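Local coordinates for HD domain protein (Enterococcus faecalis, PDB 4LRL) that hydrolyses, in all likelihood, deoxyribonucleoside triphosphates as an HD-domain triphosphohydrolase whose activity is allosterically activated and inhibited by bound nucleotides, at residues E31-I36 against V50-I55; L56-S61 against Q170-V175. All coordinates share one frame; numbering follows the deposited sequence.

Contact 1 (E31-I36 against V50-I55); sequences EQRLPI and VQHQVI
With CG trans to its carbonyl carbon (chi1 -68°), L34 leans against the backbone of V50-Q51, while Q53, its CG anti to the backbone N (chi1 -170°) and its chain bent at chi2, comes across L34 at about a right angle. The two branches of the leucine part here: CD1 packs on V50 CG1 at 3.8 Å, and CD2 touches Q53 OE1 at 3.4 Å. Q53 also runs beside Q32, where Q32 OE1 meets Q53 CG at 3.6 Å and the two amide planes stand nearly perpendicular. Each amide is held elsewhere, Q53 NE2 by D57 OD1 and Q32 NE2 by the carbonyl of I27. The backbones are joined by L34 N to Q51 O (2.6 Å) and Q53 N to Q32 O (3.0 Å), both nearly straight. Q32 O also accepts a bond from a water (2.6 Å) and so has two donors. These bonds flank R33 and H52, an antiparallel non-hydrogen-bonded pair whose side chains run side by side. H52 NE2 lies over one face of the R33 guanidinium, 3.2 Å from NH2, too poorly angled for a hydrogen bond. H52 is the N-cap residue of helix 53-60, and the pairing belongs to the open end of the beta hairpin 33-42/46-52, whose first strand carries K38, a dGTP-binding residue.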
loop_
_atom_site.group_PDB
_atom_site.type_symbol
_atom_site.label_atom_id
_atom_site.label_comp_id
_atom_site.label_asym_id
_atom_site.label_seq_id
_atom_site.Cartn_x
_atom_site.Cartn_y
_atom_site.Cartn_z
ATOM N N GLU C 31 11.532 -17.391 34.043
ATOM C CA GLU C 31 10.132 -17.750 33.826
ATOM C C GLU C 31 9.170 -16.574 34.007
ATOM O O GLU C 31 7.974 -16.705 33.749
ATOM C CB GLU C 31 9.727 -18.875 34.777
ATOM C CG GLU C 31 10.395 -20.213 34.521
ATOM C CD GLU C 31 10.128 -21.203 35.642
ATOM O OE1 GLU C 31 9.361 -22.161 35.414
ATOM O OE2 GLU C 31 10.668 -21.019 36.758
ATOM N N GLN C 32 9.687 -15.428 34.444
ATOM C CA GLN C 32 8.841 -14.277 34.768
ATOM C C GLN C 32 8.123 -13.691 33.556
ATOM O O GLN C 32 8.753 -13.189 32.624
ATOM C CB GLN C 32 9.638 -13.192 35.495
ATOM C CG GLN C 32 9.871 -13.478 36.966
ATOM C CD GLN C 32 10.178 -12.230 37.776
ATOM O OE1 GLN C 32 9.892 -11.105 37.356
ATOM N NE2 GLN C 32 10.757 -12.424 38.952
ATOM N N ARG C 33 6.796 -13.782 33.590
ATOM C CA ARG C 33 5.926 -13.197 32.574
ATOM C C ARG C 33 5.335 -11.891 33.084
ATOM O O ARG C 33 5.086 -11.747 34.278
ATOM C CB ARG C 33 4.797 -14.169 32.207
ATOM C CG ARG C 33 4.948 -14.845 30.851
ATOM C CD ARG C 33 5.875 -16.048 30.907
ATOM N NE ARG C 33 6.109 -16.625 29.579
ATOM C CZ ARG C 33 6.783 -17.752 29.355
ATOM N NH1 ARG C 33 7.299 -18.439 30.369
ATOM N NH2 ARG C 33 6.944 -18.196 28.114
ATOM N N LEU C 34 5.120 -10.942 32.177
ATOM C CA LEU C 34 4.513 -9.662 32.528
ATOM C C LEU C 34 3.028 -9.854 32.805
ATOM O O LEU C 34 2.383 -10.654 32.118
ATOM C CB LEU C 34 4.704 -8.644 31.401
ATOM C CG LEU C 34 6.126 -8.154 31.114
ATOM C CD1 LEU C 34 6.168 -7.399 29.797
ATOM C CD2 LEU C 34 6.654 -7.290 32.254
ATOM N N PRO C 35 2.482 -9.135 33.817
ATOM C CA PRO C 35 1.045 -9.243 34.127
ATOM C C PRO C 35 0.212 -9.152 32.847
ATOM O O PRO C 35 -0.552 -10.077 32.536
ATOM C CB PRO C 35 0.785 -8.032 35.036
ATOM C CG PRO C 35 2.091 -7.786 35.712
ATOM C CD PRO C 35 3.171 -8.189 34.722
ATOM N N ILE C 36 0.389 -8.062 32.101
ATOM C CA ILE C 36 -0.235 -7.912 30.789
ATOM C C ILE C 36 0.814 -7.723 29.699
ATOM O O ILE C 36 1.798 -6.985 29.878
ATOM C CB ILE C 36 -1.293 -6.770 30.754
ATOM C CG1 ILE C 36 -0.710 -5.432 31.241
ATOM C CG2 ILE C 36 -2.515 -7.150 31.591
ATOM C CD1 ILE C 36 -0.359 -4.448 30.133
ATOM N N VAL C 50 5.703 -8.004 23.850
ATOM C CA VAL C 50 6.619 -8.384 24.927
ATOM C C VAL C 50 5.864 -9.016 26.100
ATOM O O VAL C 50 4.986 -8.372 26.695
ATOM C CB VAL C 50 7.446 -7.168 25.416
ATOM C CG1 VAL C 50 8.326 -7.539 26.624
ATOM C CG2 VAL C 50 8.294 -6.600 24.280
ATOM N N GLN C 51 6.206 -10.275 26.409
ATOM C CA GLN C 51 5.619 -11.031 27.533
ATOM C C GLN C 51 6.595 -11.308 28.673
ATOM O O GLN C 51 6.173 -11.474 29.813
ATOM C CB GLN C 51 5.065 -12.386 27.080
ATOM C CG GLN C 51 3.823 -12.330 26.228
ATOM C CD GLN C 51 4.145 -12.517 24.766
ATOM O OE1 GLN C 51 4.215 -13.646 24.272
ATOM N NE2 GLN C 51 4.354 -11.413 24.063
ATOM N N HIS C 52 7.886 -11.400 28.362
ATOM C CA HIS C 52 8.891 -11.749 29.366
ATOM C C HIS C 52 9.450 -10.514 30.058
ATOM O O HIS C 52 9.773 -9.520 29.403
ATOM C CB HIS C 52 10.045 -12.529 28.730
ATOM C CG HIS C 52 9.639 -13.842 28.140
ATOM N ND1 HIS C 52 9.181 -13.970 26.842
ATOM C CD2 HIS C 52 9.628 -15.091 28.668
ATOM C CE1 HIS C 52 8.905 -15.240 26.599
ATOM N NE2 HIS C 52 9.166 -15.940 27.691
ATOM N N GLN C 53 9.574 -10.595 31.381
ATOM C CA GLN C 53 10.236 -9.567 32.182
ATOM C C GLN C 53 11.685 -9.340 31.725
ATOM O O GLN C 53 12.159 -8.209 31.687
ATOM C CB GLN C 53 10.191 -9.949 33.669
ATOM C CG GLN C 53 10.641 -8.857 34.631
ATOM C CD GLN C 53 9.731 -7.632 34.604
ATOM O OE1 GLN C 53 8.578 -7.687 35.037
ATOM N NE2 GLN C 53 10.254 -6.516 34.104
ATOM N N VAL C 54 12.379 -10.418 31.374
ATOM C CA VAL C 54 13.759 -10.334 30.909
ATOM C C VAL C 54 13.867 -9.451 29.655
ATOM O O VAL C 54 14.766 -8.611 29.556
ATOM C CB VAL C 54 14.347 -11.743 30.632
ATOM C CG1 VAL C 54 15.686 -11.656 29.909
ATOM C CG2 VAL C 54 14.495 -12.519 31.929
ATOM N N ILE C 55 12.938 -9.645 28.715
ATOM C CA ILE C 55 12.917 -8.898 27.464
ATOM C C ILE C 55 12.604 -7.421 27.720
ATOM O O ILE C 55 13.285 -6.547 27.184
ATOM C CB ILE C 55 11.920 -9.516 26.443
ATOM C CG1 ILE C 55 12.285 -10.979 26.137
ATOM C CG2 ILE C 55 11.826 -8.661 25.168
ATOM C CD1 ILE C 55 13.688 -11.205 25.559
HETATM O O HOH W 1 11.226 -13.519 31.842
#

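Contact 2 (L56-S61 against Q170-V175); sequences LDLINS and QILNRV. With DGT (2'-deoxyguanosine-5'-triphosphate), chain O.
I171 and L58 bury the most surface here, with D57 next, and they meet where the axes of 56-60 and 170-175 approach to 10.3 Å, their directions 161° apart and so nearly antiparallel. I171 points at the other helix and divides its branches. With chi1 at -68°, CG2 is anti to the backbone N and CG1 beside it; CG2 therefore packs on L58 CD2 at 3.8 Å, whereas CD1, at the end of the other branch, reaches over the backbone of D57 to 3.4 Å from D57 O and also touches the CB atoms of D57 and S61. The second branch of L58 extends the apolar contact, CD1 meeting L172 CD2 at 3.9 Å with the two leucines crossed at about a right angle. The charges stay apart at the margin: D57 OD2 lies 4.3 Å from R174 NH1, well out of the guanidinium plane, so any attraction is purely electrostatic. D57 OD2 is instead hydrogen-bonded to Y29 OH, and Y29 also makes a cation-pi contact with R174. At the helix end, L58 O accepts both S61 N and S61 OG, the latter at 2.7 Å. Beyond this, N60 OD1 takes hydrogen bonds from N1 (3.0 Å) and N2 on the Watson-Crick edge of the guanine of dGTP, consistent with recognition of the base, while I59 CG2 touches O6. Helix 53-60 thus lies between the nucleotide and helix 167-175; L58 also packs on helix 124-133, and L172 packs on both helix 124-133 and helix 179-187.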
loop_
_atom_site.group_PDB
_atom_site.type_symbol
_atom_site.label_atom_id
_atom_site.label_comp_id
_atom_site.label_asym_id
_atom_site.label_seq_id
_atom_site.Cartn_x
_atom_site.Cartn_y
_atom_site.Cartn_z
ATOM N N LEU C 56 11.596 -7.149 28.550
ATOM C CA LEU C 56 11.250 -5.774 28.886
ATOM C C LEU C 56 12.437 -5.051 29.522
ATOM O O LEU C 56 12.742 -3.906 29.164
ATOM C CB LEU C 56 10.028 -5.709 29.802
ATOM C CG LEU C 56 9.591 -4.283 30.180
ATOM C CD1 LEU C 56 9.166 -3.487 28.956
ATOM C CD2 LEU C 56 8.498 -4.289 31.219
ATOM N N ASP C 57 13.104 -5.737 30.451
ATOM C CA ASP C 57 14.289 -5.191 31.117
ATOM C C ASP C 57 15.433 -4.934 30.136
ATOM O O ASP C 57 16.135 -3.925 30.245
ATOM C CB ASP C 57 14.767 -6.116 32.239
ATOM C CG ASP C 57 13.839 -6.121 33.438
ATOM O OD1 ASP C 57 12.993 -5.209 33.565
ATOM O OD2 ASP C 57 13.969 -7.042 34.265
ATOM N N LEU C 58 15.624 -5.844 29.186
ATOM C CA LEU C 58 16.681 -5.666 28.191
ATOM C C LEU C 58 16.403 -4.450 27.316
ATOM O O LEU C 58 17.309 -3.651 27.064
ATOM C CB LEU C 58 16.882 -6.926 27.347
ATOM C CG LEU C 58 17.643 -8.086 28.011
ATOM C CD1 LEU C 58 17.611 -9.317 27.108
ATOM C CD2 LEU C 58 19.088 -7.724 28.370
ATOM N N ILE C 59 15.148 -4.303 26.879
ATOM C CA ILE C 59 14.720 -3.153 26.082
ATOM C C ILE C 59 14.969 -1.859 26.836
ATOM O O ILE C 59 15.445 -0.885 26.271
ATOM C CB ILE C 59 13.217 -3.261 25.694
ATOM C CG1 ILE C 59 13.023 -4.407 24.691
ATOM C CG2 ILE C 59 12.685 -1.916 25.153
ATOM C CD1 ILE C 59 11.587 -4.776 24.411
ATOM N N ASN C 60 14.657 -1.878 28.126
ATOM C CA ASN C 60 14.782 -0.716 28.986
ATOM C C ASN C 60 16.215 -0.404 29.408
ATOM O O ASN C 60 16.474 0.682 29.939
ATOM C CB ASN C 60 13.886 -0.875 30.220
ATOM C CG ASN C 60 12.428 -0.571 29.926
ATOM O OD1 ASN C 60 12.099 0.081 28.928
ATOM N ND2 ASN C 60 11.543 -1.030 30.805
ATOM N N SER C 61 17.130 -1.349 29.169
ATOM C CA SER C 61 18.526 -1.232 29.611
ATOM C C SER C 61 19.291 -0.130 28.861
ATOM O O SER C 61 18.951 0.193 27.725
ATOM C CB SER C 61 19.257 -2.569 29.453
ATOM O OG SER C 61 19.668 -2.765 28.109
ATOM N N GLN C 170 23.925 -7.610 33.741
ATOM C CA GLN C 170 23.293 -7.783 35.051
ATOM C C GLN C 170 21.886 -8.365 34.955
ATOM O O GLN C 170 21.390 -8.960 35.908
ATOM C CB GLN C 170 23.281 -6.467 35.830
ATOM C CG GLN C 170 24.665 -5.942 36.219
ATOM C CD GLN C 170 25.434 -6.892 37.130
ATOM O OE1 GLN C 170 24.851 -7.768 37.773
ATOM N NE2 GLN C 170 26.754 -6.715 37.194
ATOM N N ILE C 171 21.260 -8.185 33.795
ATOM C CA ILE C 171 19.958 -8.769 33.498
ATOM C C ILE C 171 20.118 -10.241 33.087
ATOM O O ILE C 171 19.432 -11.126 33.603
ATOM C CB ILE C 171 19.235 -7.956 32.396
ATOM C CG1 ILE C 171 18.846 -6.573 32.944
ATOM C CG2 ILE C 171 18.004 -8.710 31.858
ATOM C CD1 ILE C 171 18.656 -5.501 31.877
ATOM N N LEU C 172 21.039 -10.484 32.164
ATOM C CA LEU C 172 21.275 -11.812 31.637
ATOM C C LEU C 172 21.845 -12.770 32.686
ATOM O O LEU C 172 21.419 -13.917 32.780
ATOM C CB LEU C 172 22.185 -11.734 30.406
ATOM C CG LEU C 172 21.644 -10.996 29.171
ATOM C CD1 LEU C 172 22.725 -10.917 28.106
ATOM C CD2 LEU C 172 20.366 -11.628 28.597
ATOM N N ASN C 173 22.802 -12.287 33.469
ATOM C CA ASN C 173 23.427 -13.079 34.528
ATOM C C ASN C 173 22.445 -13.358 35.672
ATOM O O ASN C 173 22.570 -14.349 36.378
ATOM C CB ASN C 173 24.684 -12.367 35.029
ATOM C CG ASN C 173 25.353 -13.083 36.179
ATOM O OD1 ASN C 173 26.015 -14.108 36.001
ATOM N ND2 ASN C 173 25.203 -12.529 37.370
ATOM N N ARG C 174 21.462 -12.477 35.825
ATOM C CA ARG C 174 20.353 -12.686 36.742
ATOM C C ARG C 174 19.436 -13.815 36.254
ATOM O O ARG C 174 18.778 -14.464 37.068
ATOM C CB ARG C 174 19.571 -11.384 36.918
ATOM C CG ARG C 174 18.549 -11.383 38.032
ATOM C CD ARG C 174 17.759 -10.090 38.022
ATOM N NE ARG C 174 16.502 -10.215 38.759
ATOM C CZ ARG C 174 15.548 -9.285 38.771
ATOM N NH1 ARG C 174 15.703 -8.156 38.088
ATOM N NH2 ARG C 174 14.437 -9.485 39.467
ATOM N N VAL C 175 19.397 -14.060 34.944
ATOM C CA VAL C 175 18.694 -15.241 34.420
ATOM C C VAL C 175 19.350 -16.496 34.996
ATOM O O VAL C 175 18.691 -17.321 35.635
ATOM C CB VAL C 175 18.705 -15.311 32.868
ATOM C CG1 VAL C 175 18.063 -16.612 32.378
ATOM C CG2 VAL C 175 18.007 -14.097 32.250
HETATM P PG DGT O . 4.581 0.642 32.937
HETATM O O1G DGT O . 5.164 0.842 34.321
HETATM O O2G DGT O . 5.421 -0.212 32.014
HETATM O O3G DGT O . 3.107 0.287 32.962
HETATM O O3B DGT O . 4.673 2.113 32.279
HETATM P PB DGT O . 3.720 2.549 31.055
HETATM O O1B DGT O . 3.217 1.318 30.348
HETATM O O2B DGT O . 2.729 3.568 31.574
HETATM O O3A DGT O . 4.749 3.363 30.106
HETATM P PA DGT O . 6.058 2.726 29.415
HETATM O O1A DGT O . 6.157 1.254 29.666
HETATM O O2A DGT O . 7.241 3.596 29.753
HETATM O "O5'" DGT O . 5.717 2.937 27.856
HETATM C "C5'" DGT O . 4.406 2.671 27.352
HETATM C "C4'" DGT O . 4.374 2.826 25.837
HETATM O "O4'" DGT O . 5.658 3.208 25.346
HETATM C "C3'" DGT O . 4.023 1.508 25.163
HETATM O "O3'" DGT O . 2.966 1.732 24.213
HETATM C "C2'" DGT O . 5.290 1.052 24.457
HETATM C "C1'" DGT O . 6.023 2.369 24.248
HETATM N N9 DGT O . 7.503 2.261 24.164
HETATM C C8 DGT O . 8.232 2.597 23.088
HETATM N N7 DGT O . 9.556 2.415 23.304
HETATM C C5 DGT O . 9.684 1.952 24.553
HETATM C C6 DGT O . 10.813 1.551 25.412
HETATM O O6 DGT O . 11.983 1.624 24.979
HETATM N N1 DGT O . 10.531 1.122 26.652
HETATM C C2 DGT O . 9.269 1.047 27.130
HETATM N N2 DGT O . 9.066 0.603 28.390
HETATM N N3 DGT O . 8.183 1.404 26.391
HETATM C C4 DGT O . 8.331 1.852 25.118
#

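Helix 53-60 is common to both contacts: its first turn closes contact 1, and its later residues form contact 2. Contact 1 is held largely by backbone hydrogen bonds where the hairpin strands end and the helix begins, with partly exposed glutamines and an exposed arginine; contact 2 has no hydrogen bond between its segments and relies on aliphatic side chains, L58 and L172 being buried. Both are partly buried and lie well away from the centre of the chain. They touch directly, L34 CD2 on L56 CD2 at 3.7 Å and V54 CG2 on V175 CG2 at 3.9 Å. Contact 2 supplies two residues of a dGTP pocket; the L34 side chain of contact 1 comes within about 7 Å of the nucleotide, nearest atoms.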